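Local coordinates for outer envelope protein 64, mitochondrial (Arabidopsis thaliana, PDB 6HPG) that probably serves as a chaperone receptor for Hsp90-dependent targeting of proteins to mitochondria, and is represented here by its C-terminal TPR domain, at residues E4-M9 with K34-N39; K24-Y29 with A48-L53; K72-Y77 with R98-L103. All coordinates share one frame; numbering follows the deposited sequence.

Contact 1: residues E4-M9 with K34-N39; sequences EASEVM and KLNGAN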
# COMPACT_ATOMS: atom_id res chain seq x y z
N GLU A 4 -11.04 8.74 -17.19
CA GLU A 4 -11.49 9.82 -16.29
C GLU A 4 -12.32 9.23 -15.12
O GLU A 4 -12.11 9.61 -13.97
CB GLU A 4 -12.27 10.93 -17.02
CG GLU A 4 -12.83 12.01 -16.09
CD GLU A 4 -13.70 13.09 -16.76
OE1 GLU A 4 -13.91 14.13 -16.11
OE2 GLU A 4 -14.20 12.92 -17.89
N ALA A 5 -13.27 8.34 -15.42
CA ALA A 5 -14.07 7.69 -14.35
C ALA A 5 -13.18 6.99 -13.27
O ALA A 5 -13.38 7.11 -12.03
CB ALA A 5 -15.08 6.73 -14.96
N SER A 6 -12.12 6.37 -13.74
CA SER A 6 -11.18 5.67 -12.88
C SER A 6 -10.64 6.62 -11.80
O SER A 6 -10.57 6.24 -10.64
CB SER A 6 -10.05 5.04 -13.68
OG SER A 6 -8.96 5.91 -13.92
N GLU A 7 -10.25 7.84 -12.18
CA GLU A 7 -9.68 8.79 -11.23
C GLU A 7 -10.77 9.24 -10.27
O GLU A 7 -10.53 9.42 -9.09
CB GLU A 7 -9.08 10.00 -11.94
CG GLU A 7 -8.73 11.15 -10.99
CD GLU A 7 -7.64 10.81 -9.97
OE1 GLU A 7 -7.46 11.54 -8.98
OE2 GLU A 7 -6.94 9.81 -10.16
N VAL A 8 -11.99 9.38 -10.77
CA VAL A 8 -13.14 9.72 -9.93
C VAL A 8 -13.37 8.66 -8.87
O VAL A 8 -13.47 8.99 -7.66
CB VAL A 8 -14.39 10.06 -10.78
CG1 VAL A 8 -15.67 10.19 -9.92
CG2 VAL A 8 -14.13 11.37 -11.54
N MET A 9 -13.34 7.40 -9.29
CA MET A 9 -13.49 6.30 -8.35
C MET A 9 -12.32 6.29 -7.33
O MET A 9 -12.54 6.10 -6.12
CB MET A 9 -13.52 5.00 -9.13
CG MET A 9 -14.71 4.88 -10.08
SD MET A 9 -16.21 4.78 -9.11
CE MET A 9 -16.86 6.42 -9.12
N LYS A 34 -10.74 -1.69 -12.14
CA LYS A 34 -11.46 -2.30 -13.26
C LYS A 34 -11.53 -1.36 -14.47
O LYS A 34 -11.44 -1.78 -15.63
CB LYS A 34 -12.84 -2.79 -12.82
CG LYS A 34 -13.65 -3.43 -13.94
CD LYS A 34 -15.03 -3.75 -13.45
CE LYS A 34 -15.74 -4.80 -14.30
NZ LYS A 34 -15.92 -6.06 -13.50
N LEU A 35 -11.67 -0.07 -14.22
CA LEU A 35 -11.69 0.92 -15.28
C LEU A 35 -10.29 1.26 -15.83
O LEU A 35 -10.15 1.56 -17.02
CB LEU A 35 -12.38 2.17 -14.77
CG LEU A 35 -13.88 2.06 -14.45
CD1 LEU A 35 -14.28 3.26 -13.60
CD2 LEU A 35 -14.72 2.00 -15.72
N ASN A 36 -9.28 1.29 -14.95
CA ASN A 36 -7.88 1.55 -15.34
C ASN A 36 -6.97 0.65 -14.49
O ASN A 36 -6.72 0.95 -13.33
CB ASN A 36 -7.54 3.04 -15.18
CG ASN A 36 -6.08 3.38 -15.51
OD1 ASN A 36 -5.30 2.55 -16.02
ND2 ASN A 36 -5.69 4.61 -15.19
N GLY A 37 -6.52 -0.45 -15.10
CA GLY A 37 -5.70 -1.48 -14.49
C GLY A 37 -4.20 -1.24 -14.55
O GLY A 37 -3.43 -2.09 -14.12
N ALA A 38 -3.78 -0.08 -15.04
CA ALA A 38 -2.38 0.25 -15.22
C ALA A 38 -1.97 1.37 -14.32
O ALA A 38 -1.11 2.15 -14.71
CB ALA A 38 -2.11 0.63 -16.71
N ASN A 39 -2.57 1.50 -13.13
CA ASN A 39 -2.19 2.57 -12.18
C ASN A 39 -1.74 1.99 -10.86
O ASN A 39 -2.55 1.38 -10.14
CB ASN A 39 -3.33 3.54 -11.95
CG ASN A 39 -2.88 4.80 -11.23
OD1 ASN A 39 -2.67 4.81 -10.01
ND2 ASN A 39 -2.65 5.85 -11.99
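Leu35, the last helical residue of helix 22-35, leans on helix 2-18 chiefly through one methyl, CD1. With CG anti to its carbonyl carbon, the side chain lays CD1 between two residues one helical turn apart, 3.8 Å from Ala5 CB and 3.9 Å from Met9 CG. The same methyl also reaches the backbone, where Ser6 N is 3.8 Å from Leu35 CD1. Met9 contributes only its inner part, crossing Leu35 obliquely; its chain bends at both chi2 and chi3, so the far end leads away, and the side chain also packs on Phe28, Glu31 and Ala32. Helix 2-18 and helix 22-35 make up the helical hairpin of the first TPR repeat, and this is the end of the hairpin where the first helix starts and the second stops. The CA atoms of Ser6 and Leu35 are 5.3 Å apart, a closeness that the small serine side chain probably allows. Ser6 holds OG in the crowded position between backbone N and carbonyl carbon (chi1 87°), which sets the oxygen 3.4 Å from Asn36 CB. That meeting is packing; the hydrogen bonds of the hydroxyl run to Met3 O and to Tyr42 OH of helix 40-52, so a buried polar atom has two partners. Asn36, the first residue to leave helical geometry, has CG anti to its backbone N. Its OD1 thereby accepts from Ala38 N at 3.2 Å in an Asx turn, the N-H...O angle fairly straight at 159° although the donor stands 41° above the carbonyl plane. An alanine here would lack that acceptor and would probably leave the turn into helix 40-52 less firmly held, with much of the packing on Tyr42 likely to go too.

Contact 2: residues K24-Y29 with A48-L53; sequences KAVNFY and AAFLEL
Both methyls of Val26 work at this interface. CG2, beside the backbone N, lies 3.7 Å from Ala49 CB and, on another flank, 3.8 Å from Phe50 CE1. It also makes an off-centre CH-pi contact, 4.2 Å from the centroid of the Phe50 ring and 29° off the ring normal. CG1, placed anti to the backbone N by a chi1 of 161°, touches CE1 and CZ of the same ring; the two side chains cross at about a right angle. Leu53 CD1 adds a looser contact to Val26 CG2 at 4.1 Å. Alongside, Ala25 CB meets Ala49 CB at 4.0 Å, methyl to methyl. The alanine pair probably helps the close approach of neighbouring TPR repeats, in which helix 22-35 of the first lies antiparallel against helix 40-52 of the second; the N-to-C directions of the short segments lie 153° apart and their axes approach to 9.2 Å. One turn on from Ala25, the Tyr29 ring presents its edge to Ala49 CB, while its hydroxyl is hydrogen-bonded to Asn14 and the side chain also touches Tyr17, both of helix 2-18. Phe50 is backed by Gln58 and Asp62 of helix 56-69, and Leu53 by Trp22 and Asn23. Farther out, Tyr29, Ala48 and Glu52 all pack on the bound peptide.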
# COMPACT_ATOMS: atom_id res chain seq x y z
N LYS A 24 -16.03 0.36 1.74
CA LYS A 24 -16.41 1.32 0.70
C LYS A 24 -15.18 1.72 -0.09
O LYS A 24 -15.25 1.79 -1.31
CB LYS A 24 -17.12 2.55 1.25
CG LYS A 24 -18.64 2.36 1.35
CD LYS A 24 -19.30 3.13 2.49
CE LYS A 24 -20.20 2.22 3.33
NZ LYS A 24 -20.92 2.95 4.41
N ALA A 25 -14.08 1.96 0.61
CA ALA A 25 -12.81 2.34 -0.01
C ALA A 25 -12.34 1.26 -0.96
O ALA A 25 -12.04 1.53 -2.12
CB ALA A 25 -11.74 2.59 1.05
N VAL A 26 -12.30 0.03 -0.45
CA VAL A 26 -11.94 -1.17 -1.25
C VAL A 26 -12.80 -1.25 -2.52
O VAL A 26 -12.29 -1.56 -3.58
CB VAL A 26 -12.13 -2.50 -0.42
CG1 VAL A 26 -12.23 -3.76 -1.30
CG2 VAL A 26 -11.02 -2.68 0.61
N ASN A 27 -14.10 -1.03 -2.37
CA ASN A 27 -15.02 -1.16 -3.47
C ASN A 27 -14.82 -0.05 -4.51
O ASN A 27 -14.86 -0.33 -5.71
CB ASN A 27 -16.45 -1.23 -2.96
CG ASN A 27 -16.75 -2.57 -2.29
OD1 ASN A 27 -16.20 -3.58 -2.68
ND2 ASN A 27 -17.65 -2.57 -1.31
N PHE A 28 -14.56 1.18 -4.06
CA PHE A 28 -14.24 2.27 -5.00
C PHE A 28 -12.94 2.00 -5.74
O PHE A 28 -12.87 2.20 -6.95
CB PHE A 28 -14.20 3.67 -4.30
CG PHE A 28 -15.56 4.29 -4.08
CD1 PHE A 28 -16.45 4.45 -5.14
CD2 PHE A 28 -15.95 4.76 -2.83
CE1 PHE A 28 -17.70 5.00 -4.95
CE2 PHE A 28 -17.21 5.30 -2.63
CZ PHE A 28 -18.08 5.42 -3.70
N TYR A 29 -11.95 1.46 -5.04
CA TYR A 29 -10.64 1.23 -5.58
C TYR A 29 -10.69 0.06 -6.52
O TYR A 29 -10.01 0.07 -7.56
CB TYR A 29 -9.60 1.03 -4.48
CG TYR A 29 -9.29 2.24 -3.59
CD1 TYR A 29 -9.12 3.53 -4.10
CD2 TYR A 29 -9.08 2.08 -2.23
CE1 TYR A 29 -8.77 4.60 -3.28
CE2 TYR A 29 -8.73 3.13 -1.44
CZ TYR A 29 -8.60 4.40 -1.95
OH TYR A 29 -8.23 5.44 -1.10
N ALA A 48 -3.74 -0.31 1.27
CA ALA A 48 -3.95 0.44 2.53
C ALA A 48 -5.31 0.13 3.11
O ALA A 48 -5.44 -0.10 4.29
CB ALA A 48 -3.83 1.93 2.27
N ALA A 49 -6.37 0.17 2.30
CA ALA A 49 -7.73 -0.19 2.83
C ALA A 49 -7.77 -1.63 3.36
O ALA A 49 -8.32 -1.87 4.45
CB ALA A 49 -8.82 0.02 1.79
N PHE A 50 -7.07 -2.56 2.68
CA PHE A 50 -7.01 -3.95 3.13
C PHE A 50 -6.24 -4.16 4.45
O PHE A 50 -6.67 -4.96 5.30
CB PHE A 50 -6.40 -4.87 2.06
CG PHE A 50 -7.37 -5.31 0.97
CD1 PHE A 50 -8.69 -5.73 1.26
CD2 PHE A 50 -6.93 -5.39 -0.35
CE1 PHE A 50 -9.52 -6.17 0.25
CE2 PHE A 50 -7.79 -5.79 -1.37
CZ PHE A 50 -9.06 -6.20 -1.07
N LEU A 51 -5.12 -3.47 4.60
CA LEU A 51 -4.41 -3.46 5.86
C LEU A 51 -5.32 -3.11 7.05
O LEU A 51 -5.28 -3.72 8.10
CB LEU A 51 -3.29 -2.44 5.80
CG LEU A 51 -2.04 -2.86 5.04
CD1 LEU A 51 -0.95 -1.82 5.22
CD2 LEU A 51 -1.55 -4.20 5.52
N GLU A 52 -6.16 -2.12 6.87
CA GLU A 52 -7.01 -1.69 7.96
C GLU A 52 -8.08 -2.74 8.34
O GLU A 52 -8.58 -2.73 9.44
CB GLU A 52 -7.63 -0.38 7.56
CG GLU A 52 -6.61 0.74 7.40
CD GLU A 52 -6.30 1.48 8.71
OE1 GLU A 52 -6.84 1.06 9.75
OE2 GLU A 52 -5.56 2.49 8.66
N LEU A 53 -8.42 -3.62 7.39
CA LEU A 53 -9.38 -4.71 7.57
C LEU A 53 -8.76 -5.99 8.07
O LEU A 53 -9.47 -6.95 8.30
CB LEU A 53 -10.07 -5.00 6.23
CG LEU A 53 -11.10 -3.96 5.81
CD1 LEU A 53 -11.59 -4.24 4.39
CD2 LEU A 53 -12.27 -3.92 6.79

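Contact 3: residues K72-Y77 with R98-L103; sequences KNVKAY and RHALVL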
# COMPACT_ATOMS: atom_id res chain seq x y z
N LYS A 72 9.22 1.89 -8.38
CA LYS A 72 9.66 2.95 -7.48
C LYS A 72 8.55 3.43 -6.51
O LYS A 72 8.76 4.38 -5.82
CB LYS A 72 10.25 4.09 -8.30
CG LYS A 72 11.51 3.67 -9.03
CD LYS A 72 12.00 4.75 -9.97
CE LYS A 72 13.41 4.45 -10.47
NZ LYS A 72 13.80 5.34 -11.60
N ASN A 73 7.40 2.77 -6.46
CA ASN A 73 6.35 3.12 -5.53
C ASN A 73 6.70 2.84 -4.06
O ASN A 73 6.59 1.70 -3.61
CB ASN A 73 5.04 2.39 -5.85
CG ASN A 73 3.90 2.95 -5.05
OD1 ASN A 73 3.91 2.87 -3.81
ND2 ASN A 73 2.99 3.66 -5.72
N VAL A 74 7.03 3.88 -3.32
CA VAL A 74 7.57 3.73 -1.98
C VAL A 74 6.57 3.05 -1.05
O VAL A 74 6.93 2.16 -0.28
CB VAL A 74 7.95 5.08 -1.34
CG1 VAL A 74 8.43 4.87 0.10
CG2 VAL A 74 9.01 5.77 -2.16
N LYS A 75 5.35 3.52 -1.10
CA LYS A 75 4.29 3.01 -0.25
C LYS A 75 3.95 1.53 -0.46
O LYS A 75 3.57 0.87 0.49
CB LYS A 75 3.05 3.91 -0.32
CG LYS A 75 3.28 5.27 0.34
CD LYS A 75 1.99 6.02 0.63
CE LYS A 75 2.21 7.52 0.87
NZ LYS A 75 0.95 8.30 1.15
N ALA A 76 4.18 1.00 -1.66
CA ALA A 76 4.02 -0.42 -1.91
C ALA A 76 4.95 -1.30 -1.07
O ALA A 76 4.55 -2.36 -0.56
CB ALA A 76 4.17 -0.70 -3.42
N TYR A 77 6.20 -0.84 -0.88
CA TYR A 77 7.16 -1.50 -0.04
C TYR A 77 6.82 -1.39 1.47
O TYR A 77 6.86 -2.39 2.21
CB TYR A 77 8.60 -1.04 -0.38
CG TYR A 77 8.95 -1.36 -1.78
CD1 TYR A 77 9.26 -2.68 -2.19
CD2 TYR A 77 8.91 -0.40 -2.74
CE1 TYR A 77 9.51 -2.99 -3.52
CE2 TYR A 77 9.15 -0.69 -4.07
CZ TYR A 77 9.46 -1.98 -4.46
OH TYR A 77 9.70 -2.21 -5.79
N ARG A 98 13.74 -2.26 3.87
CA ARG A 98 15.09 -1.83 3.44
C ARG A 98 15.04 -1.23 2.07
O ARG A 98 15.67 -0.20 1.82
CB ARG A 98 16.09 -2.96 3.54
CG ARG A 98 16.63 -3.11 4.98
CD ARG A 98 17.36 -4.42 5.15
NE ARG A 98 17.90 -4.59 6.50
CZ ARG A 98 18.26 -5.76 7.03
NH1 ARG A 98 18.16 -6.89 6.35
NH2 ARG A 98 18.77 -5.79 8.26
N HIS A 99 14.23 -1.83 1.19
CA HIS A 99 14.09 -1.29 -0.14
C HIS A 99 13.38 0.07 -0.22
O HIS A 99 13.73 0.89 -1.09
CB HIS A 99 13.41 -2.26 -1.09
CG HIS A 99 13.70 -1.95 -2.51
ND1 HIS A 99 14.97 -2.09 -3.05
CD2 HIS A 99 12.93 -1.45 -3.50
CE1 HIS A 99 14.95 -1.73 -4.32
NE2 HIS A 99 13.73 -1.34 -4.62
N ALA A 100 12.40 0.29 0.65
CA ALA A 100 11.76 1.59 0.72
C ALA A 100 12.78 2.67 1.02
O ALA A 100 12.62 3.81 0.54
CB ALA A 100 10.71 1.60 1.81
N LEU A 101 13.77 2.35 1.86
CA LEU A 101 14.84 3.29 2.25
C LEU A 101 15.86 3.51 1.14
O LEU A 101 16.50 4.57 1.08
CB LEU A 101 15.52 2.88 3.55
CG LEU A 101 14.68 3.04 4.81
CD1 LEU A 101 15.24 2.25 5.97
CD2 LEU A 101 14.49 4.50 5.24
N VAL A 102 16.00 2.52 0.27
CA VAL A 102 16.75 2.67 -0.98
C VAL A 102 16.11 3.72 -1.86
O VAL A 102 16.81 4.56 -2.39
CB VAL A 102 16.93 1.30 -1.73
CG1 VAL A 102 17.45 1.46 -3.16
CG2 VAL A 102 17.86 0.42 -0.95
N LEU A 103 14.78 3.65 -2.01
CA LEU A 103 13.99 4.62 -2.80
C LEU A 103 13.81 5.98 -2.06
O LEU A 103 13.80 7.03 -2.67
CB LEU A 103 12.61 4.05 -3.15
CG LEU A 103 12.64 2.70 -3.89
CD1 LEU A 103 11.26 2.07 -3.96
CD2 LEU A 103 13.23 2.86 -5.28
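The third TPR repeat is a helical hairpin, and here the start of helix 74-86 fits against the end of helix 90-103. Ala100 is the low point of the second helix here, and the two residues a turn apart on the first, Val74 and Tyr77, pack against its methyl. Tyr77 CB comes to 4.0 Å from Ala100 CB, and Val74 CG1 approaches more loosely. The other branch of Val74 packs alongside Leu103, CG2 being 4.1 Å from Leu103 CB as the two chains run past each other in opposite directions. Leu103 is the main projection coming the other way. Its CD2 lies along the base of Lys72, whose end leads away, and its CD1 presses close against the Tyr77 ring, 3.5 Å from Tyr77 CE2, crossing it at about a right angle. A hydrogen bond from the tyrosine hydroxyl to Lys71 O steadies the tip. At the outset of the helix Asn73 is the N-cap, with OD1 accepting from Ala76 N at 2.9 Å. Lys75 starts off away from helix 90-103 and takes no part in the packing against it; its NZ instead reaches the bound peptide, meeting an acidic side chain and the peptide backbone. His99 adds a T-shaped (edge-to-face) pair with Tyr77, ring centroids 4.9 Å apart and planes at 64°: the imidazole edge is turned to one tyrosine face, with His99 CD2 3.6 Å from Tyr77 CZ.

In the fold
Contacts 1 and 3 occupy equivalent places, each joining the start of the first helix to the end of the second within one TPR repeat, whereas contact 2 joins one repeat to the next. Contacts 1 and 2 share helix 22-35 and touch where Met9 O lies 3.5 Å from Phe28 CB, although their centres are 15 Å apart. Contact 3 stands separate, about 7 Å from either at the nearest atoms, with its centre 21 Å from that of contact 2 across the middle of the chain. Both of these contacts reach the bound peptide: residues of 48-53 and 24-29 pack on it, while 72-77 adds a lysine that forms a salt bridge with an acidic side chain of the peptide.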